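Local coordinates for protein putative DD-carboxypeptidase TP_0574 (Treponema pallidum, PDB 1O75) that acts as a zinc-stimulated, penicillin-binding carboxypeptidase on synthetic depsipeptides and is possibly a D,D-carboxypeptidase that lowers peptidoglycan cross-linking, at residues A13-Y17 against A18-A22; G61-R64 against Q65-Q68; Y276-H280 against S281-W285; Y300-D303 against R304-G307. The protein carries 2 engineered substitutions. All blocks are in the same frame, centred on the assembly; numbering follows the deposited sequence.

Following the chain from its N terminus, the four local contacts occur in series; none nests in or crosses another. Contact 1 is the corner where strand 8-16 turns into helix 17-25, and contact 2 is the end of helix 60-65 before strand 69-85, both in domain a. Contact 3 folds the connection between strands 274-276 and 284-285, and contact 4 curls the loop between strands 293-298 and 311-319, both in domain C. Contact 3 is the hub: Y17 and W21 of contact 1 reach H280 and T278, Q65 of contact 2 packs on H280 and S281, and R304 of contact 4 forms a salt bridge with D283.

Contact 1: A13-Y17 against A18-A22; sequences ATLSY and ADYWA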
loop_
_atom_site.group_PDB
_atom_site.type_symbol
_atom_site.label_atom_id
_atom_site.label_comp_id
_atom_site.label_asym_id
_atom_site.label_seq_id
_atom_site.Cartn_x
_atom_site.Cartn_y
_atom_site.Cartn_z
ATOM N N ALA B 13 22.186 24.877 8.760
ATOM C CA ALA B 13 22.916 25.268 7.567
ATOM C C ALA B 13 22.598 24.278 6.454
ATOM O O ALA B 13 22.235 23.131 6.712
ATOM C CB ALA B 13 24.420 25.289 7.843
ATOM N N THR B 14 22.750 24.725 5.222
ATOM C CA THR B 14 22.465 23.905 4.064
ATOM C C THR B 14 23.762 23.300 3.556
ATOM O O THR B 14 24.668 24.035 3.170
ATOM C CB THR B 14 21.803 24.753 2.959
ATOM O OG1 THR B 14 20.521 25.186 3.425
ATOM C CG2 THR B 14 21.623 23.957 1.677
ATOM N N LEU B 15 23.852 21.965 3.590
ATOM C CA LEU B 15 25.056 21.270 3.119
ATOM C C LEU B 15 24.759 20.306 1.979
ATOM O O LEU B 15 23.742 19.595 1.983
ATOM C CB LEU B 15 25.703 20.462 4.276
ATOM C CG LEU B 15 26.532 21.147 5.371
ATOM C CD1 LEU B 15 25.678 22.153 6.128
ATOM C CD2 LEU B 15 27.071 20.065 6.337
ATOM N N SER B 16 25.645 20.289 0.999
ATOM C CA SER B 16 25.530 19.368 -0.108
ATOM C C SER B 16 25.781 17.961 0.463
ATOM O O SER B 16 26.319 17.819 1.554
ATOM C CB SER B 16 26.604 19.660 -1.139
ATOM O OG SER B 16 27.875 19.322 -0.614
ATOM N N TYR B 17 25.399 16.930 -0.272
ATOM C CA TYR B 17 25.647 15.576 0.213
ATOM C C TYR B 17 27.148 15.376 0.487
ATOM O O TYR B 17 27.521 14.796 1.520
ATOM C CB TYR B 17 25.158 14.552 -0.805
ATOM C CG TYR B 17 23.660 14.383 -0.785
ATOM C CD1 TYR B 17 23.013 13.941 0.368
ATOM C CD2 TYR B 17 22.900 14.591 -1.934
ATOM C CE1 TYR B 17 21.653 13.696 0.377
ATOM C CE2 TYR B 17 21.525 14.348 -1.937
ATOM C CZ TYR B 17 20.916 13.897 -0.780
ATOM O OH TYR B 17 19.563 13.632 -0.781
ATOM N N ALA B 18 28.005 15.851 -0.416
ATOM C CA ALA B 18 29.458 15.706 -0.188
ATOM C C ALA B 18 29.922 16.464 1.069
ATOM O O ALA B 18 30.717 15.929 1.868
ATOM C CB ALA B 18 30.239 16.168 -1.411
ATOM N N ASP B 19 29.433 17.692 1.255
ATOM C CA ASP B 19 29.784 18.494 2.437
ATOM C C ASP B 19 29.368 17.766 3.712
ATOM O O ASP B 19 30.049 17.834 4.747
ATOM C CB ASP B 19 29.030 19.837 2.500
ATOM C CG ASP B 19 29.413 20.820 1.403
ATOM O OD1 ASP B 19 30.607 20.904 1.042
ATOM O OD2 ASP B 19 28.479 21.540 0.938
ATOM N N TYR B 20 28.206 17.126 3.669
ATOM C CA TYR B 20 27.696 16.441 4.857
ATOM C C TYR B 20 28.479 15.166 5.191
ATOM O O TYR B 20 28.869 14.941 6.329
ATOM C CB TYR B 20 26.208 16.067 4.659
ATOM C CG TYR B 20 25.565 15.438 5.877
ATOM C CD1 TYR B 20 25.732 14.075 6.167
ATOM C CD2 TYR B 20 24.878 16.221 6.799
ATOM C CE1 TYR B 20 25.241 13.529 7.342
ATOM C CE2 TYR B 20 24.389 15.677 7.984
ATOM C CZ TYR B 20 24.576 14.339 8.247
ATOM O OH TYR B 20 24.106 13.812 9.423
ATOM N N TRP B 21 28.711 14.343 4.184
ATOM C CA TRP B 21 29.349 13.061 4.429
ATOM C C TRP B 21 30.865 13.092 4.583
ATOM O O TRP B 21 31.442 12.169 5.136
ATOM C CB TRP B 21 28.916 12.060 3.341
ATOM C CG TRP B 21 27.491 11.566 3.532
ATOM C CD1 TRP B 21 26.377 11.909 2.784
ATOM C CD2 TRP B 21 27.012 10.718 4.593
ATOM N NE1 TRP B 21 25.244 11.334 3.335
ATOM C CE2 TRP B 21 25.604 10.601 4.439
ATOM C CE3 TRP B 21 27.635 10.043 5.657
ATOM C CZ2 TRP B 21 24.819 9.847 5.306
ATOM C CZ3 TRP B 21 26.838 9.281 6.524
ATOM C CH2 TRP B 21 25.452 9.194 6.339
ATOM N N ALA B 22 31.511 14.149 4.105
ATOM C CA ALA B 22 32.974 14.248 4.223
ATOM C C ALA B 22 33.432 13.967 5.658
ATOM O O ALA B 22 34.288 13.113 5.898
ATOM C CB ALA B 22 33.442 15.633 3.800
#
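Between S16 and D19 the chain changes direction almost at a right angle, the short axes of strand 13-16 and helix 18-22 making 89°. S16 sits at the N-cap, and two reciprocal bonds hold it to D19. With its hydroxyl between the backbone N and the carbonyl carbon (chi1 69°), S16 OG reaches forward over the first turn and accepts from D19 N at 2.9 Å. In return, S16 N donates to D19 OD2 at 3.1 Å, meeting that oxygen from its anti side and somewhat out of the carboxylate plane. The helix then takes over: Y20 N binds S16 O at 2.9 Å and W21 N binds Y17 O at 3.0 Å. L15 crosses the D19 side chain at an angle, its CB 3.8 Å from D19 CB, while its CD2 comes to 4.0 Å from Y20 CA, so this buried strand residue packs against the first turn of the helix. Y17 OH binds the backbone N of H280, W21 NE1 makes a weak bond to T278 O, and the Y20 ring makes a cation-pi contact with K190. The D19 carboxylate has a further, weak and long ion pair with R29. Two side-chain-to-backbone bonds running in opposite directions between the N-cap residue and the third residue after it define a capping box, here at a strand-to-helix junction.

Contact 2: G61-R64 against Q65-Q68; sequences GAFR and QQFQ
G61 O is gripped twice by one residue: Q65 N donates to it at 2.9 Å, and Q65 NE2 adds a weak bond at 3.5 Å. The second bond is possible because the glutamine chain, extended beyond CG, runs back along the helix and brings its amide level with the G61 carbonyl. One residue later the helical pattern frays. Q66 N divides a bent, weak interaction between A62 O at 3.1 Å and F63 O, which is farther still. This is the C-terminal end of the short helix 60-65, just before strand 69-85. F67 N makes no bond to F63 O, and the following step is bridged: a water molecule donates to R64 O at 2.8 Å and accepts from Q68 N, so it stands in the place of a direct bond between residues four apart. On another side of the turn F63 and F67 form a T-shaped pair: the edge of F67 points at the face of F63, the planes lie 88° apart and the centroids are separated by 5.2 Å. F67 CE2 lies above that face toward its rim, and F63 CZ is 3.7 Å from F67 CE2. F63 reaches this position with CG anti to the backbone N (chi1 167°). The Q66 amide approaches the same ring obliquely, NE2 being 3.3 Å from F63 CD1, while its OE1 accepts from L131 N. The rings pack on strands 101-114 and 120-124: F63 touches F122, F67 touches F111, and both touch I120.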
loop_
_atom_site.group_PDB
_atom_site.type_symbol
_atom_site.label_atom_id
_atom_site.label_comp_id
_atom_site.label_asym_id
_atom_site.label_seq_id
_atom_site.Cartn_x
_atom_site.Cartn_y
_atom_site.Cartn_z
ATOM N N GLY B 61 8.261 12.534 -6.223
ATOM C CA GLY B 61 9.343 12.526 -5.259
ATOM C C GLY B 61 9.794 13.958 -5.006
ATOM O O GLY B 61 10.241 14.302 -3.903
ATOM N N ALA B 62 9.669 14.801 -6.031
ATOM C CA ALA B 62 10.080 16.186 -5.899
ATOM C C ALA B 62 9.280 16.879 -4.797
ATOM O O ALA B 62 9.842 17.615 -4.008
ATOM C CB ALA B 62 9.925 16.925 -7.233
ATOM N N PHE B 63 7.973 16.645 -4.740
ATOM C CA PHE B 63 7.156 17.266 -3.700
ATOM C C PHE B 63 7.644 16.860 -2.312
ATOM O O PHE B 63 7.786 17.687 -1.415
ATOM C CB PHE B 63 5.685 16.837 -3.826
ATOM C CG PHE B 63 4.861 17.183 -2.613
ATOM C CD1 PHE B 63 4.425 18.493 -2.400
ATOM C CD2 PHE B 63 4.539 16.207 -1.664
ATOM C CE1 PHE B 63 3.675 18.832 -1.252
ATOM C CE2 PHE B 63 3.792 16.529 -0.517
ATOM C CZ PHE B 63 3.355 17.844 -0.307
ATOM N N ARG B 64 7.867 15.567 -2.132
ATOM C CA ARG B 64 8.346 15.054 -0.833
ATOM C C ARG B 64 9.696 15.619 -0.423
ATOM O O ARG B 64 9.905 15.929 0.748
ATOM C CB ARG B 64 8.462 13.536 -0.879
ATOM C CG ARG B 64 7.138 12.823 -1.066
ATOM C CD ARG B 64 7.357 11.321 -1.239
ATOM N NE ARG B 64 6.187 10.763 -1.873
ATOM C CZ ARG B 64 6.196 10.121 -3.030
ATOM N NH1 ARG B 64 7.328 9.940 -3.688
ATOM N NH2 ARG B 64 5.055 9.679 -3.534
ATOM N N GLN B 65 10.615 15.767 -1.371
ATOM C CA GLN B 65 11.947 16.271 -1.019
ATOM C C GLN B 65 12.112 17.776 -0.866
ATOM O O GLN B 65 13.083 18.231 -0.272
ATOM C CB GLN B 65 12.967 15.767 -2.034
ATOM C CG GLN B 65 13.100 14.247 -2.053
ATOM C CD GLN B 65 14.104 13.800 -3.079
ATOM O OE1 GLN B 65 15.304 13.703 -2.789
ATOM N NE2 GLN B 65 13.635 13.563 -4.301
ATOM N N GLN B 66 11.159 18.553 -1.383
ATOM C CA GLN B 66 11.272 20.016 -1.322
ATOM C C GLN B 66 11.284 20.550 0.089
ATOM O O GLN B 66 11.702 21.683 0.331
ATOM C CB GLN B 66 10.112 20.688 -2.100
ATOM C CG GLN B 66 8.798 20.754 -1.317
ATOM C CD GLN B 66 7.682 21.394 -2.149
ATOM O OE1 GLN B 66 7.954 22.185 -3.034
ATOM N NE2 GLN B 66 6.436 21.051 -1.851
ATOM N N PHE B 67 10.813 19.754 1.035
ATOM C CA PHE B 67 10.784 20.220 2.404
ATOM C C PHE B 67 12.136 20.225 3.126
ATOM O O PHE B 67 12.525 21.238 3.713
ATOM C CB PHE B 67 9.765 19.397 3.183
ATOM C CG PHE B 67 8.365 19.555 2.670
ATOM C CD1 PHE B 67 7.616 20.687 3.001
ATOM C CD2 PHE B 67 7.811 18.605 1.812
ATOM C CE1 PHE B 67 6.325 20.872 2.482
ATOM C CE2 PHE B 67 6.516 18.780 1.280
ATOM C CZ PHE B 67 5.779 19.917 1.621
ATOM N N GLN B 68 12.847 19.101 3.080
ATOM C CA GLN B 68 14.132 18.981 3.772
ATOM C C GLN B 68 15.363 19.080 2.882
ATOM O O GLN B 68 16.477 19.260 3.390
ATOM C CB GLN B 68 14.190 17.636 4.521
ATOM C CG GLN B 68 13.403 17.605 5.815
ATOM C CD GLN B 68 14.188 18.185 6.954
ATOM O OE1 GLN B 68 13.905 19.419 7.290
ATOM N NE2 GLN B 68 15.075 17.526 7.518
HETATM O O HOH W 1 11.870 16.405 2.658
#

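Contact 3: Y276-H280 against S281-W285; sequences YGTKH and SADSW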
loop_
_atom_site.group_PDB
_atom_site.type_symbol
_atom_site.label_atom_id
_atom_site.label_comp_id
_atom_site.label_asym_id
_atom_site.label_seq_id
_atom_site.Cartn_x
_atom_site.Cartn_y
_atom_site.Cartn_z
ATOM N N TYR B 276 29.202 3.681 4.880
ATOM C CA TYR B 276 28.852 4.368 3.651
ATOM C C TYR B 276 27.809 5.448 3.933
ATOM O O TYR B 276 27.001 5.330 4.862
ATOM C CB TYR B 276 28.284 3.370 2.625
ATOM C CG TYR B 276 29.101 2.096 2.479
ATOM C CD1 TYR B 276 30.332 2.100 1.817
ATOM C CD2 TYR B 276 28.650 0.901 3.015
ATOM C CE1 TYR B 276 31.107 0.908 1.701
ATOM C CE2 TYR B 276 29.406 -0.298 2.903
ATOM C CZ TYR B 276 30.627 -0.279 2.247
ATOM O OH TYR B 276 31.335 -1.444 2.095
ATOM N N GLY B 277 27.858 6.511 3.142
ATOM C CA GLY B 277 26.888 7.589 3.256
ATOM C C GLY B 277 25.843 7.264 2.197
ATOM O O GLY B 277 26.082 6.392 1.350
ATOM N N THR B 278 24.699 7.946 2.231
ATOM C CA THR B 278 23.631 7.692 1.271
ATOM C C THR B 278 23.031 9.009 0.782
ATOM O O THR B 278 23.268 10.075 1.363
ATOM C CB THR B 278 22.489 6.897 1.900
ATOM O OG1 THR B 278 21.944 7.653 2.997
ATOM C CG2 THR B 278 22.976 5.502 2.392
ATOM N N LYS B 279 22.242 8.917 -0.282
ATOM C CA LYS B 279 21.578 10.095 -0.848
ATOM C C LYS B 279 20.098 9.750 -0.928
ATOM O O LYS B 279 19.728 8.682 -1.410
ATOM C CB LYS B 279 22.147 10.394 -2.233
ATOM C CG LYS B 279 23.612 10.770 -2.155
ATOM C CD LYS B 279 24.144 11.330 -3.464
ATOM C CE LYS B 279 24.219 10.272 -4.539
ATOM N NZ LYS B 279 24.948 10.797 -5.753
ATOM N N HIS B 280 19.242 10.645 -0.459
ATOM C CA HIS B 280 17.819 10.332 -0.477
ATOM C C HIS B 280 17.301 10.190 -1.901
ATOM O O HIS B 280 17.844 10.779 -2.824
ATOM C CB HIS B 280 17.022 11.400 0.269
ATOM C CG HIS B 280 15.634 10.965 0.592
ATOM N ND1 HIS B 280 15.373 9.850 1.361
ATOM C CD2 HIS B 280 14.429 11.466 0.224
ATOM C CE1 HIS B 280 14.066 9.682 1.454
ATOM N NE2 HIS B 280 13.471 10.647 0.773
ATOM N N SER B 281 16.264 9.379 -2.057
ATOM C CA SER B 281 15.631 9.105 -3.338
ATOM C C SER B 281 16.425 8.043 -4.081
ATOM O O SER B 281 15.865 7.079 -4.571
ATOM C CB SER B 281 15.520 10.369 -4.183
ATOM O OG SER B 281 14.760 10.060 -5.327
ATOM N N ALA B 282 17.735 8.196 -4.156
ATOM C CA ALA B 282 18.524 7.167 -4.817
ATOM C C ALA B 282 18.700 5.949 -3.892
ATOM O O ALA B 282 18.578 4.809 -4.336
ATOM C CB ALA B 282 19.905 7.731 -5.210
ATOM N N ASP B 283 18.950 6.191 -2.602
ATOM C CA ASP B 283 19.213 5.100 -1.651
ATOM C C ASP B 283 18.185 4.905 -0.557
ATOM O O ASP B 283 18.194 3.873 0.137
ATOM C CB ASP B 283 20.575 5.322 -0.977
ATOM C CG ASP B 283 21.672 5.604 -1.979
ATOM O OD1 ASP B 283 21.710 4.924 -3.022
ATOM O OD2 ASP B 283 22.491 6.507 -1.732
ATOM N N SER B 284 17.323 5.901 -0.369
ATOM C CA SER B 284 16.298 5.791 0.663
ATOM C C SER B 284 15.034 6.479 0.181
ATOM O O SER B 284 15.090 7.376 -0.656
ATOM C CB SER B 284 16.752 6.428 1.982
ATOM O OG SER B 284 17.189 7.774 1.829
ATOM N N TRP B 285 13.899 6.057 0.716
ATOM C CA TRP B 285 12.657 6.670 0.291
ATOM C C TRP B 285 11.556 6.437 1.300
ATOM O O TRP B 285 11.642 5.535 2.164
ATOM C CB TRP B 285 12.261 6.153 -1.101
ATOM C CG TRP B 285 12.210 4.668 -1.204
ATOM C CD1 TRP B 285 11.113 3.871 -1.025
ATOM C CD2 TRP B 285 13.319 3.780 -1.441
ATOM N NE1 TRP B 285 11.469 2.545 -1.131
ATOM C CE2 TRP B 285 12.815 2.459 -1.383
ATOM C CE3 TRP B 285 14.683 3.972 -1.691
ATOM C CZ2 TRP B 285 13.633 1.331 -1.561
ATOM C CZ3 TRP B 285 15.500 2.850 -1.867
ATOM C CH2 TRP B 285 14.970 1.549 -1.800
HETATM O O HOH W 2 19.487 8.933 2.723
#
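One face of the H280 imidazole is occupied by backbone, with S284 O 3.1 Å above the ring plane toward its rim and S281 N close by. Further aromatic neighbours come from outside: the Y69 ring lies nearly parallel to the imidazole, and W286 meets it at a tilt. H280 lies in the connection between strands 274-276 and 284-285, which belong to two different antiparallel sheets of domain C, a member of the E-set clan. The sharpest bend of this connection has the geometry of a classic gamma turn: S281 has a positive phi of 82°, and A282 N makes a weak bond to H280 O at 2.9 Å. K279 and D283 close a wider ring around that bend. D283 N donates almost in line with the carbonyl to K279 O at 2.9 Å, and K279 N returns a bond to D283 OD2 at 2.8 Å, arriving on the anti side of the carboxylate. Both backbone polar atoms of K279 are therefore held by one aspartate, whose other oxygen, OD1, forms a salt bridge with R304. The K279 amine turns away to D46. With H280 CG anti to the backbone N (chi1 -165°), ND1 comes to 2.8 Å from S284 OG in a hydrogen bond whose donor is not settled. That serine hydroxyl also contacts a water that donates to T278 OG1 at 2.8 Å, while T278 OG1 is in turn bonded to V258 O.

Contact 4: Y300-D303 against R304-G307; sequences YGFD and RFKG
A short 3-10 turn in the loop between strands 293-298 and 311-319 of domain C brings F302 and D303 over F305 and K306. Two successive bonds spanning three residues define it. F305 N donates to F302 O at 3.0 Å, and K306 N donates to D303 O at 3.2 Å. In both cases the donor stands well above the carbonyl plane, the second by 70°, and neither lies on a carbonyl lone pair. D303 and R304 have the backbone angles of a type I turn at the first of these bonds. The side chains interlock around R304, whose CG lies between the backbone N and the carbonyl carbon (chi1 62°) and whose chain then runs extended to NE. It lies alongside F302, pointing the same way, with the guanidinium and the ring tilted 39° to each other. F302 CD2 sits over one face of the guanidinium and is 3.3 Å from R304 NH2. The aliphatic part of the same chain is used too, since R304 CG rests over the centre of the F305 ring. F305 also touches the F302 stem, its CD2 being 3.8 Å from F302 CB. The charged end is fixed from outside the turn by D283, with D46 O as a second partner of NH2. K306 CB packs 3.4 Å from D303 O while its amine leads away. A water bridges the residues flanking the turn, donating to Y300 O at 2.8 Å and accepting from G307 N at 3.1 Å.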
loop_
_atom_site.group_PDB
_atom_site.type_symbol
_atom_site.label_atom_id
_atom_site.label_comp_id
_atom_site.label_asym_id
_atom_site.label_seq_id
_atom_site.Cartn_x
_atom_site.Cartn_y
_atom_site.Cartn_z
ATOM N N TYR B 300 25.481 -2.864 -4.645
ATOM C CA TYR B 300 26.904 -3.092 -4.381
ATOM C C TYR B 300 27.834 -2.501 -5.425
ATOM O O TYR B 300 29.013 -2.288 -5.163
ATOM C CB TYR B 300 27.160 -4.594 -4.233
ATOM C CG TYR B 300 26.249 -5.241 -3.207
ATOM C CD1 TYR B 300 25.584 -6.439 -3.492
ATOM C CD2 TYR B 300 26.052 -4.652 -1.942
ATOM C CE1 TYR B 300 24.744 -7.040 -2.552
ATOM C CE2 TYR B 300 25.221 -5.247 -0.992
ATOM C CZ TYR B 300 24.571 -6.442 -1.304
ATOM O OH TYR B 300 23.760 -7.042 -0.371
ATOM N N GLY B 301 27.298 -2.215 -6.610
ATOM C CA GLY B 301 28.135 -1.671 -7.669
ATOM C C GLY B 301 28.266 -0.165 -7.735
ATOM O O GLY B 301 28.999 0.340 -8.578
ATOM N N PHE B 302 27.568 0.577 -6.867
ATOM C CA PHE B 302 27.673 2.035 -6.897
ATOM C C PHE B 302 29.011 2.446 -6.317
ATOM O O PHE B 302 29.503 1.819 -5.384
ATOM C CB PHE B 302 26.564 2.693 -6.068
ATOM C CG PHE B 302 25.164 2.541 -6.647
ATOM C CD1 PHE B 302 24.945 1.940 -7.892
ATOM C CD2 PHE B 302 24.065 3.030 -5.938
ATOM C CE1 PHE B 302 23.641 1.831 -8.421
ATOM C CE2 PHE B 302 22.776 2.934 -6.443
ATOM C CZ PHE B 302 22.555 2.330 -7.694
ATOM N N ASP B 303 29.602 3.510 -6.838
ATOM C CA ASP B 303 30.894 3.938 -6.309
ATOM C C ASP B 303 30.857 4.284 -4.826
ATOM O O ASP B 303 31.825 4.012 -4.102
ATOM C CB ASP B 303 31.436 5.138 -7.078
ATOM C CG ASP B 303 31.736 4.818 -8.536
ATOM O OD1 ASP B 303 31.940 3.631 -8.879
ATOM O OD2 ASP B 303 31.769 5.771 -9.333
ATOM N N ARG B 304 29.752 4.882 -4.356
ATOM C CA ARG B 304 29.687 5.242 -2.945
ATOM C C ARG B 304 29.555 4.040 -2.019
ATOM O O ARG B 304 29.606 4.196 -0.798
ATOM C CB ARG B 304 28.547 6.241 -2.678
ATOM C CG ARG B 304 27.115 5.755 -2.991
ATOM C CD ARG B 304 26.098 6.947 -2.831
ATOM N NE ARG B 304 24.771 6.577 -3.332
ATOM C CZ ARG B 304 24.438 6.542 -4.624
ATOM N NH1 ARG B 304 25.323 6.885 -5.545
ATOM N NH2 ARG B 304 23.248 6.075 -5.009
ATOM N N PHE B 305 29.365 2.857 -2.592
ATOM C CA PHE B 305 29.251 1.613 -1.818
ATOM C C PHE B 305 30.372 0.623 -2.196
ATOM O O PHE B 305 30.275 -0.577 -1.950
ATOM C CB PHE B 305 27.875 0.953 -2.043
ATOM C CG PHE B 305 26.715 1.834 -1.634
ATOM C CD1 PHE B 305 26.729 2.471 -0.405
ATOM C CD2 PHE B 305 25.623 2.033 -2.487
ATOM C CE1 PHE B 305 25.668 3.316 -0.015
ATOM C CE2 PHE B 305 24.547 2.870 -2.115
ATOM C CZ PHE B 305 24.569 3.517 -0.881
ATOM N N LYS B 306 31.434 1.147 -2.785
ATOM C CA LYS B 306 32.549 0.316 -3.221
ATOM C C LYS B 306 33.043 -0.602 -2.101
ATOM O O LYS B 306 33.394 -0.128 -1.028
ATOM C CB LYS B 306 33.705 1.207 -3.700
ATOM C CG LYS B 306 34.844 0.409 -4.315
ATOM C CD LYS B 306 36.020 1.293 -4.735
ATOM C CE LYS B 306 37.209 0.418 -5.134
ATOM N NZ LYS B 306 38.297 1.205 -5.786
ATOM N N GLY B 307 33.039 -1.908 -2.359
ATOM C CA GLY B 307 33.509 -2.873 -1.380
ATOM C C GLY B 307 32.395 -3.515 -0.577
ATOM O O GLY B 307 32.634 -4.447 0.193
HETATM O O HOH W 3 31.063 -3.751 -3.963
#